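PDB 1YOZ: uncharacterized protein AF_0941 from Archaeoglobus fulgidus, which is of unknown function but forms an all-helical, two-subunit assembly and gives its name to the AF0941-like family. Local coordinates for residues L10-M13 / G14-I17; E45-N48 / L49-G53; I105-Y108 / I109-V112. All coordinates share one frame; numbering follows the deposited sequence.

Interaction 1. Residues L10-M13 / G14-I17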
ATOM      1  N   LEU B  10       5.187  -5.159  -4.980  1.00 16.67           N
ATOM      2  CA  LEU B  10       4.676  -5.365  -3.616  1.00 16.75           C
ATOM      3  C   LEU B  10       4.042  -6.739  -3.444  1.00 16.62           C
ATOM      4  O   LEU B  10       4.354  -7.461  -2.506  1.00 16.43           O
ATOM      5  CB  LEU B  10       3.720  -4.228  -3.216  1.00 16.97           C
ATOM      6  CG  LEU B  10       3.083  -4.363  -1.825  1.00 18.43           C
ATOM      7  CD1 LEU B  10       4.071  -4.176  -0.707  1.00 16.68           C
ATOM      8  CD2 LEU B  10       1.961  -3.381  -1.766  1.00 16.59           C
ATOM      9  N   ASP B  11       3.209  -7.158  -4.391  1.00 17.23           N
ATOM     10  CA  ASP B  11       2.575  -8.463  -4.262  1.00 17.13           C
ATOM     11  C   ASP B  11       3.583  -9.607  -4.378  1.00 17.86           C
ATOM     12  O   ASP B  11       3.505 -10.572  -3.619  1.00 15.18           O
ATOM     13  CB  ASP B  11       1.466  -8.666  -5.303  1.00 17.36           C
ATOM     14  CG  ASP B  11       0.223  -7.823  -5.038  1.00 18.05           C
ATOM     15  OD1 ASP B  11      -0.206  -7.593  -3.872  1.00 21.22           O
ATOM     16  OD2 ASP B  11      -0.347  -7.387  -6.028  1.00 19.85           O
ATOM     17  N   ARG B  12       4.466  -9.553  -5.378  1.00 18.89           N
ATOM     18  CA  ARG B  12       5.467 -10.636  -5.526  1.00 21.28           C
ATOM     19  C   ARG B  12       6.359 -10.721  -4.301  1.00 21.84           C
ATOM     20  O   ARG B  12       6.657 -11.805  -3.831  1.00 20.41           O
ATOM     21  CB  ARG B  12       6.356 -10.446  -6.755  1.00 21.95           C
ATOM     22  CG  ARG B  12       5.729 -10.965  -8.039  1.00 29.18           C
ATOM     23  CD  ARG B  12       6.313 -10.307  -9.285  1.00 34.62           C
ATOM     24  NE  ARG B  12       5.202  -9.921 -10.138  1.00 41.90           N
ATOM     25  CZ  ARG B  12       4.727 -10.609 -11.171  1.00 43.83           C
ATOM     26  NH1 ARG B  12       5.294 -11.757 -11.558  1.00 45.39           N
ATOM     27  NH2 ARG B  12       3.677 -10.118 -11.831  1.00 43.08           N
ATOM     28  N   MET B  13       6.813  -9.580  -3.792  1.00 22.67           N
ATOM     29  CA  MET B  13       7.576  -9.618  -2.537  1.00 24.20           C
ATOM     30  C   MET B  13       6.788 -10.375  -1.472  1.00 24.60           C
ATOM     31  O   MET B  13       7.331 -11.263  -0.857  1.00 25.31           O
ATOM     32  CB  MET B  13       7.931  -8.227  -1.980  1.00 24.08           C
ATOM     33  CG  MET B  13       8.360  -8.276  -0.445  1.00 25.06           C
ATOM     34  SD  MET B  13       8.618  -6.631   0.190  1.00 29.75           S
ATOM     35  CE  MET B  13       6.988  -6.295   0.845  1.00 23.81           C
ATOM     36  N   GLY B  14       5.519 -10.006  -1.278  1.00 24.72           N
ATOM     37  CA  GLY B  14       4.682 -10.553  -0.237  1.00 24.82           C
ATOM     38  C   GLY B  14       4.482 -12.051  -0.377  1.00 26.01           C
ATOM     39  O   GLY B  14       4.389 -12.772   0.631  1.00 26.02           O
ATOM     40  N   GLU B  15       4.373 -12.502  -1.628  1.00 24.69           N
ATOM     41  CA  GLU B  15       4.295 -13.921  -1.955  1.00 24.26           C
ATOM     42  C   GLU B  15       5.539 -14.712  -1.543  1.00 24.47           C
ATOM     43  O   GLU B  15       5.420 -15.828  -1.029  1.00 24.54           O
ATOM     44  CB  GLU B  15       4.057 -14.103  -3.446  1.00 22.97           C
ATOM     45  CG  GLU B  15       2.608 -13.886  -3.810  1.00 25.04           C
ATOM     46  CD  GLU B  15       2.387 -13.752  -5.272  1.00 29.42           C
ATOM     47  OE1 GLU B  15       3.340 -13.931  -6.083  1.00 28.79           O
ATOM     48  OE2 GLU B  15       1.234 -13.412  -5.615  1.00 33.24           O
ATOM     49  N   ILE B  16       6.717 -14.168  -1.803  1.00 24.95           N
ATOM     50  CA  ILE B  16       7.967 -14.799  -1.328  1.00 24.82           C
ATOM     51  C   ILE B  16       8.062 -14.847   0.212  1.00 26.54           C
ATOM     52  O   ILE B  16       8.320 -15.905   0.781  1.00 27.27           O
ATOM     53  CB  ILE B  16       9.213 -14.178  -2.019  1.00 24.78           C
ATOM     54  CG1 ILE B  16       9.149 -14.470  -3.519  1.00 22.24           C
ATOM     55  CG2 ILE B  16      10.504 -14.808  -1.473  1.00 24.09           C
ATOM     56  CD1 ILE B  16       9.807 -13.451  -4.416  1.00 21.86           C
ATOM     57  N   ILE B  17       7.833 -13.716   0.879  1.00 27.06           N
ATOM     58  CA  ILE B  17       7.751 -13.656   2.353  1.00 28.88           C
ATOM     59  C   ILE B  17       6.726 -14.648   2.977  1.00 29.33           C
ATOM     60  O   ILE B  17       7.020 -15.296   3.970  1.00 28.98           O
ATOM     61  CB  ILE B  17       7.427 -12.196   2.822  1.00 28.63           C
ATOM     62  CG1 ILE B  17       8.640 -11.273   2.602  1.00 30.55           C
ATOM     63  CG2 ILE B  17       6.952 -12.160   4.271  1.00 28.47           C
ATOM     64  CD1 ILE B  17       8.369  -9.776   3.045  1.00 30.19           C
TER
HETATM   65  O   HOH W   1       6.664 -13.550  -6.364  1.00 34.83           O
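Met13 and Ile17 run side by side along one flank of helix 8-18, pointing the same way, with Met13 CG 3.8 Å from Ile17 CD1. The methionine begins with CG anti to the backbone N (chi1 163°) and bends only at its last torsion. Flexible and unbranched, it suits a buried place beside the branched isoleucine. Beneath them the Ile17 N-H meets Met13 O at 3.0 Å, nearly straight at 173°. Gly14 N bonds to Leu10 O at 3.1 Å; having no side chain, the glycine adds no bulk at this buried point.

On another side of the helix Glu15 lays its aliphatic part against the backbone, CG 3.4 Å from Asp11 O, the carbonyl that also accepts the Glu15 N-H at 2.9 Å. The chain extends beyond CG, and a water donates to Arg12 O at 3.1 Å and, weakly, to Glu15 OE1. Arg12 NE stays 6.0 Å from Glu15 OE1, so no salt bridge forms between them. With an alanine at position 15 the water is likely to lose its weak carboxylate acceptor, and Asp11 O the methylene cover that CG gives beside it.

Further out, His78 of helix 75-88 packs on Leu10 and Met13, and Leu82 of that helix on Ile16. Leu10 and Ile17 also touch the second subunit. The chemistry is therefore divided: apolar side chains face helix 75-88 and the partner subunit, Asp11 OD1 forms a salt bridge with Arg62 of the second subunit, and within these two turns the Glu15 carboxylate is linked through a water, weakly.

Interaction 2. Residues E45-N48 / L49-G53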
ATOM      1  N   GLU B  45      -1.073  -1.409 -17.174  1.00 21.45           N
ATOM      2  CA  GLU B  45      -2.316  -2.098 -16.736  1.00 21.72           C
ATOM      3  C   GLU B  45      -3.320  -1.094 -16.166  1.00 22.12           C
ATOM      4  O   GLU B  45      -4.543  -1.113 -16.492  1.00 21.60           O
ATOM      5  CB  GLU B  45      -2.029  -3.205 -15.683  1.00 22.42           C
ATOM      6  CG  GLU B  45      -3.277  -3.928 -15.302  1.00 24.93           C
ATOM      7  CD  GLU B  45      -3.070  -5.225 -14.485  1.00 28.31           C
ATOM      8  OE1 GLU B  45      -1.911  -5.568 -14.112  1.00 29.97           O
ATOM      9  OE2 GLU B  45      -4.107  -5.889 -14.215  1.00 30.30           O
ATOM     10  N   ILE B  46      -2.803  -0.199 -15.310  1.00 20.81           N
ATOM     11  CA  ILE B  46      -3.629   0.821 -14.659  1.00 20.67           C
ATOM     12  C   ILE B  46      -4.267   1.756 -15.714  1.00 20.33           C
ATOM     13  O   ILE B  46      -5.495   2.018 -15.730  1.00 20.04           O
ATOM     14  CB  ILE B  46      -2.761   1.666 -13.667  1.00 19.40           C
ATOM     15  CG1 ILE B  46      -2.269   0.768 -12.500  1.00 21.20           C
ATOM     16  CG2 ILE B  46      -3.525   2.888 -13.140  1.00 21.18           C
ATOM     17  CD1 ILE B  46      -1.015   1.271 -11.801  1.00 18.58           C
ATOM     18  N   LEU B  47      -3.417   2.253 -16.594  1.00 21.93           N
ATOM     19  CA  LEU B  47      -3.925   3.076 -17.691  1.00 22.00           C
ATOM     20  C   LEU B  47      -5.022   2.348 -18.469  1.00 22.92           C
ATOM     21  O   LEU B  47      -6.057   2.944 -18.717  1.00 22.23           O
ATOM     22  CB  LEU B  47      -2.795   3.588 -18.569  1.00 22.72           C
ATOM     23  CG  LEU B  47      -2.190   4.925 -18.124  1.00 22.97           C
ATOM     24  CD1 LEU B  47      -0.999   5.235 -18.976  1.00 25.84           C
ATOM     25  CD2 LEU B  47      -3.202   6.049 -18.252  1.00 25.15           C
ATOM     26  N   ASN B  48      -4.843   1.054 -18.759  1.00 23.84           N
ATOM     27  CA  ASN B  48      -5.878   0.265 -19.479  1.00 24.60           C
ATOM     28  C   ASN B  48      -7.209   0.007 -18.774  1.00 26.08           C
ATOM     29  O   ASN B  48      -8.270  -0.072 -19.426  1.00 25.95           O
ATOM     30  CB  ASN B  48      -5.295  -1.032 -20.055  1.00 24.45           C
ATOM     31  CG  ASN B  48      -4.332  -0.772 -21.177  1.00 24.16           C
ATOM     32  OD1 ASN B  48      -4.263   0.350 -21.701  1.00 25.84           O
ATOM     33  ND2 ASN B  48      -3.551  -1.791 -21.546  1.00 23.61           N
ATOM     34  N   LEU B  49      -7.190  -0.107 -17.437  1.00 25.81           N
ATOM     35  CA  LEU B  49      -8.429  -0.113 -16.658  1.00 24.45           C
ATOM     36  C   LEU B  49      -9.229   1.178 -16.837  1.00 25.24           C
ATOM     37  O   LEU B  49     -10.487   1.192 -16.879  1.00 26.73           O
ATOM     38  CB  LEU B  49      -8.089  -0.291 -15.166  1.00 23.02           C
ATOM     39  CG  LEU B  49      -7.513  -1.639 -14.782  1.00 19.90           C
ATOM     40  CD1 LEU B  49      -7.352  -1.681 -13.210  1.00 18.42           C
ATOM     41  CD2 LEU B  49      -8.444  -2.711 -15.175  1.00 15.75           C
ATOM     42  N   TYR B  50      -8.504   2.283 -16.920  1.00 25.97           N
ATOM     43  CA  TYR B  50      -9.166   3.563 -17.112  1.00 27.07           C
ATOM     44  C   TYR B  50      -9.729   3.498 -18.553  1.00 27.23           C
ATOM     45  O   TYR B  50     -10.923   3.614 -18.771  1.00 26.89           O
ATOM     46  CB  TYR B  50      -8.167   4.701 -16.958  1.00 27.67           C
ATOM     47  CG  TYR B  50      -8.694   6.069 -17.333  1.00 30.11           C
ATOM     48  CD1 TYR B  50      -9.760   6.638 -16.650  1.00 31.07           C
ATOM     49  CD2 TYR B  50      -8.125   6.779 -18.373  1.00 33.05           C
ATOM     50  CE1 TYR B  50     -10.245   7.866 -17.003  1.00 33.50           C
ATOM     51  CE2 TYR B  50      -8.602   8.011 -18.733  1.00 33.85           C
ATOM     52  CZ  TYR B  50      -9.656   8.554 -18.038  1.00 33.95           C
ATOM     53  OH  TYR B  50     -10.128   9.814 -18.392  1.00 34.92           O
ATOM     54  N   LYS B  51      -8.842   3.209 -19.498  1.00 26.92           N
ATOM     55  CA  LYS B  51      -9.164   3.307 -20.926  1.00 28.36           C
ATOM     56  C   LYS B  51     -10.238   2.286 -21.400  1.00 29.17           C
ATOM     57  O   LYS B  51     -10.811   2.443 -22.489  1.00 29.39           O
ATOM     58  CB  LYS B  51      -7.867   3.214 -21.728  1.00 26.42           C
ATOM     59  CG  LYS B  51      -6.996   4.448 -21.625  1.00 27.07           C
ATOM     60  CD  LYS B  51      -5.631   4.164 -22.218  1.00 25.52           C
ATOM     61  CE  LYS B  51      -4.651   5.336 -22.161  1.00 24.22           C
ATOM     62  NZ  LYS B  51      -3.343   4.725 -22.640  1.00 23.37           N
ATOM     63  N   SER B  52     -10.503   1.252 -20.589  1.00 29.21           N
ATOM     64  CA  SER B  52     -11.538   0.258 -20.865  1.00 29.90           C
ATOM     65  C   SER B  52     -12.760   0.484 -19.982  1.00 30.39           C
ATOM     66  O   SER B  52     -13.700  -0.304 -19.971  1.00 29.95           O
ATOM     67  CB  SER B  52     -10.977  -1.170 -20.705  1.00 30.56           C
ATOM     68  OG  SER B  52     -10.504  -1.417 -19.369  1.00 31.37           O
ATOM     69  N   GLY B  53     -12.742   1.572 -19.229  1.00 31.17           N
ATOM     70  CA  GLY B  53     -13.884   1.953 -18.423  1.00 32.67           C
ATOM     71  C   GLY B  53     -14.119   1.108 -17.182  1.00 33.68           C
ATOM     72  O   GLY B  53     -15.188   1.169 -16.571  1.00 34.74           O
TER
HETATM   73  O   HOH W   2      -2.552   2.311 -21.628  1.00 40.24           O
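The flat amide of Asn48 meets the chain of Lys51 at its oxygen: OD1 lies 4.1 Å from Lys51 CD, where the two side chains cross obliquely. The Tyr50 ring leads away from the preceding turn, and the carbonyl oxygen of Leu47 approaches it obliquely; it is Tyr50 CB, 3.3 Å from Leu47 O, that makes the close approach. This is the C-terminal end of helix 32-51, where the last turns close and the chain leaves helical geometry at Ser52.

Lysine suits this exposed turn because its long chain passes over the backbone before reaching water. Its CG rests 3.4 Å from Leu47 O, which also accepts the Lys51 N-H, and the extended chain carries NZ to a water that it shares with Asn48. The water donates to Asn48 OD1 at 2.6 Å and accepts from Lys51 NZ at 2.7 Å, bridging amide and ammonium without direct contact. On the inner side, Ile46 packs against Val60 and Phe64 of helix 57-73, while Glu45 OE2 is hydrogen-bonded to His2 of the second subunit.

Gly53, with positive phi (73°), suits the turn that follows, its N-H bonded to Tyr50 O. Ser52 finishes the helix by using backbone and side chain on one acceptor: its N-H reaches Asn48 O only weakly, at 128°, whereas OG, held between N and the carbonyl carbon by chi1 61°, donates to that same Asn48 O at 2.6 Å.

Interaction 3. Residues I105-Y108 / I109-V112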
ATOM      1  N   ILE B 105      12.237   5.572 -11.794  1.00 21.48           N
ATOM      2  CA  ILE B 105      10.900   4.885 -11.750  1.00 21.48           C
ATOM      3  C   ILE B 105       9.828   5.896 -11.300  1.00 20.83           C
ATOM      4  O   ILE B 105       8.795   6.048 -11.940  1.00 21.54           O
ATOM      5  CB  ILE B 105      10.941   3.659 -10.806  1.00 20.91           C
ATOM      6  CG1 ILE B 105      11.866   2.548 -11.352  1.00 21.09           C
ATOM      7  CG2 ILE B 105       9.575   3.053 -10.636  1.00 21.29           C
ATOM      8  CD1 ILE B 105      12.252   1.491 -10.275  1.00 19.09           C
ATOM      9  N   ALA B 106      10.105   6.628 -10.213  1.00 23.02           N
ATOM     10  CA  ALA B 106       9.147   7.649  -9.689  1.00 23.06           C
ATOM     11  C   ALA B 106       8.832   8.639 -10.767  1.00 22.88           C
ATOM     12  O   ALA B 106       7.668   8.998 -11.015  1.00 22.17           O
ATOM     13  CB  ALA B 106       9.730   8.385  -8.498  1.00 23.10           C
ATOM     14  N   LEU B 107       9.903   9.120 -11.394  1.00 23.76           N
ATOM     15  CA  LEU B 107       9.794  10.105 -12.444  1.00 24.86           C
ATOM     16  C   LEU B 107       9.000   9.547 -13.629  1.00 23.90           C
ATOM     17  O   LEU B 107       8.182  10.250 -14.220  1.00 24.44           O
ATOM     18  CB  LEU B 107      11.205  10.591 -12.860  1.00 25.39           C
ATOM     19  CG  LEU B 107      11.831  11.714 -11.999  1.00 28.33           C
ATOM     20  CD1 LEU B 107      13.292  12.014 -12.468  1.00 30.39           C
ATOM     21  CD2 LEU B 107      10.983  12.981 -11.980  1.00 28.81           C
ATOM     22  N   TYR B 108       9.249   8.293 -13.991  1.00 22.82           N
ATOM     23  CA  TYR B 108       8.437   7.619 -15.040  1.00 24.19           C
ATOM     24  C   TYR B 108       6.934   7.576 -14.694  1.00 23.21           C
ATOM     25  O   TYR B 108       6.067   7.804 -15.547  1.00 23.89           O
ATOM     26  CB  TYR B 108       8.958   6.180 -15.316  1.00 23.34           C
ATOM     27  CG  TYR B 108       8.186   5.449 -16.392  1.00 24.26           C
ATOM     28  CD1 TYR B 108       8.676   5.377 -17.704  1.00 24.68           C
ATOM     29  CD2 TYR B 108       6.960   4.840 -16.112  1.00 25.84           C
ATOM     30  CE1 TYR B 108       7.965   4.734 -18.696  1.00 24.60           C
ATOM     31  CE2 TYR B 108       6.241   4.178 -17.091  1.00 24.84           C
ATOM     32  CZ  TYR B 108       6.748   4.112 -18.395  1.00 28.37           C
ATOM     33  OH  TYR B 108       6.010   3.457 -19.394  1.00 25.73           O
ATOM     34  N   ILE B 109       6.614   7.256 -13.450  1.00 24.27           N
ATOM     35  CA  ILE B 109       5.186   7.197 -13.012  1.00 23.46           C
ATOM     36  C   ILE B 109       4.597   8.608 -13.086  1.00 26.01           C
ATOM     37  O   ILE B 109       3.442   8.849 -13.525  1.00 24.23           O
ATOM     38  CB  ILE B 109       5.052   6.616 -11.548  1.00 23.56           C
ATOM     39  CG1 ILE B 109       5.428   5.112 -11.508  1.00 20.54           C
ATOM     40  CG2 ILE B 109       3.657   6.873 -10.990  1.00 22.19           C
ATOM     41  CD1 ILE B 109       5.785   4.551 -10.142  1.00 16.11           C
ATOM     42  N   ASP B 110       5.430   9.556 -12.640  1.00 27.11           N
ATOM     43  CA  ASP B 110       5.076  10.947 -12.636  1.00 29.66           C
ATOM     44  C   ASP B 110       4.680  11.340 -14.052  1.00 29.37           C
ATOM     45  O   ASP B 110       3.722  12.068 -14.235  1.00 29.75           O
ATOM     46  CB  ASP B 110       6.276  11.768 -12.118  1.00 30.22           C
ATOM     47  CG  ASP B 110       5.933  13.187 -11.837  1.00 33.67           C
ATOM     48  OD1 ASP B 110       4.918  13.426 -11.151  1.00 35.99           O
ATOM     49  OD2 ASP B 110       6.691  14.070 -12.300  1.00 37.08           O
ATOM     50  N   ARG B 111       5.425  10.824 -15.028  0.50 29.25           N
ATOM     51  CA  ARG B 111       5.205  11.007 -16.466  0.50 29.25           C
ATOM     52  C   ARG B 111       3.853  10.429 -16.955  0.50 30.08           C
ATOM     53  O   ARG B 111       3.032  11.147 -17.530  0.50 28.64           O
ATOM     54  CB  ARG B 111       6.421  10.391 -17.205  0.50 29.25           C
ATOM     55  CG  ARG B 111       6.444  10.448 -18.729  0.50 27.65           C
ATOM     56  CD  ARG B 111       7.548   9.561 -19.289  0.50 25.23           C
ATOM     57  NE  ARG B 111       7.126   8.974 -20.558  0.50 23.87           N
ATOM     58  CZ  ARG B 111       7.851   8.143 -21.306  0.50 23.98           C
ATOM     59  NH1 ARG B 111       9.067   7.757 -20.928  0.50 21.28           N
ATOM     60  NH2 ARG B 111       7.342   7.677 -22.443  0.50 23.18           N
ATOM     61  N   VAL B 112       3.596   9.143 -16.706  1.00 31.13           N
ATOM     62  CA  VAL B 112       2.314   8.540 -17.178  1.00 32.61           C
ATOM     63  C   VAL B 112       1.066   8.991 -16.399  1.00 33.61           C
ATOM     64  O   VAL B 112      -0.068   8.954 -16.917  1.00 32.38           O
ATOM     65  CB  VAL B 112       2.386   6.963 -17.314  1.00 32.97           C
ATOM     66  CG1 VAL B 112       3.663   6.416 -16.825  1.00 31.72           C
ATOM     67  CG2 VAL B 112       1.235   6.284 -16.628  1.00 33.38           C
TER
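Tyr108 and Val112, one turn apart on helix 99-113, make the tight part of this contact: Tyr108 CE2 is 3.4 Å from Val112 CG1, which approaches the ring obliquely. With CG anti to the backbone N (chi1 -179°), the ring lies beside its own carbonyl carbon, on the side where Arg111 and Val112 come up a turn later. Val112 is eclipsed about chi1 (5°), its CG1 pressed on the ring and also on Tyr108 O at 3.1 Å; this part looks strained, and the placement of the methyl is somewhat doubtful. Ile105 and Ile109 make a wider apolar contact, Ile105 CG2 to Ile109 CD1 4.1 Å, and their bulk suits buried positions.

The exposed side is looser. Arg111 brings its guanidinium near the tyrosine, NH1 3.9 Å from Tyr108 CE1, which lies over one guanidinium face; yet the two planes are 54° apart and form no parallel stack. Asp110, at the border, is tied by OD1 to Lys68 of helix 57-73 in a salt bridge.

The helix lies over two others in a fold without strands. Helix 32-51 meets it through Phe36 and Phe39 at Ile105 and Arg40 at Tyr108; helix 57-73 adds Val72 at Ala106 and Phe64 at Val112.

From the N terminus the three contacts follow in series, none nesting in or crossing another. Each joins adjoining turns and closes no long loop. Interaction 1 lies on helix 8-18, against helix 75-88 and the second subunit. Interaction 2 ends helix 32-51, its centre about 24 Å from that of interaction 1, yet it too reaches the second subunit, so both help line the dimer interface. Interaction 3 belongs to helix 99-113, on the opposite side of the chain's centre from interaction 1. Interactions 2 and 3 meet directly, Leu47 CD1 packing 3.4 Å from Val112 CG2, and helix 57-73 touches both, tying the C-terminal helix to the bundle.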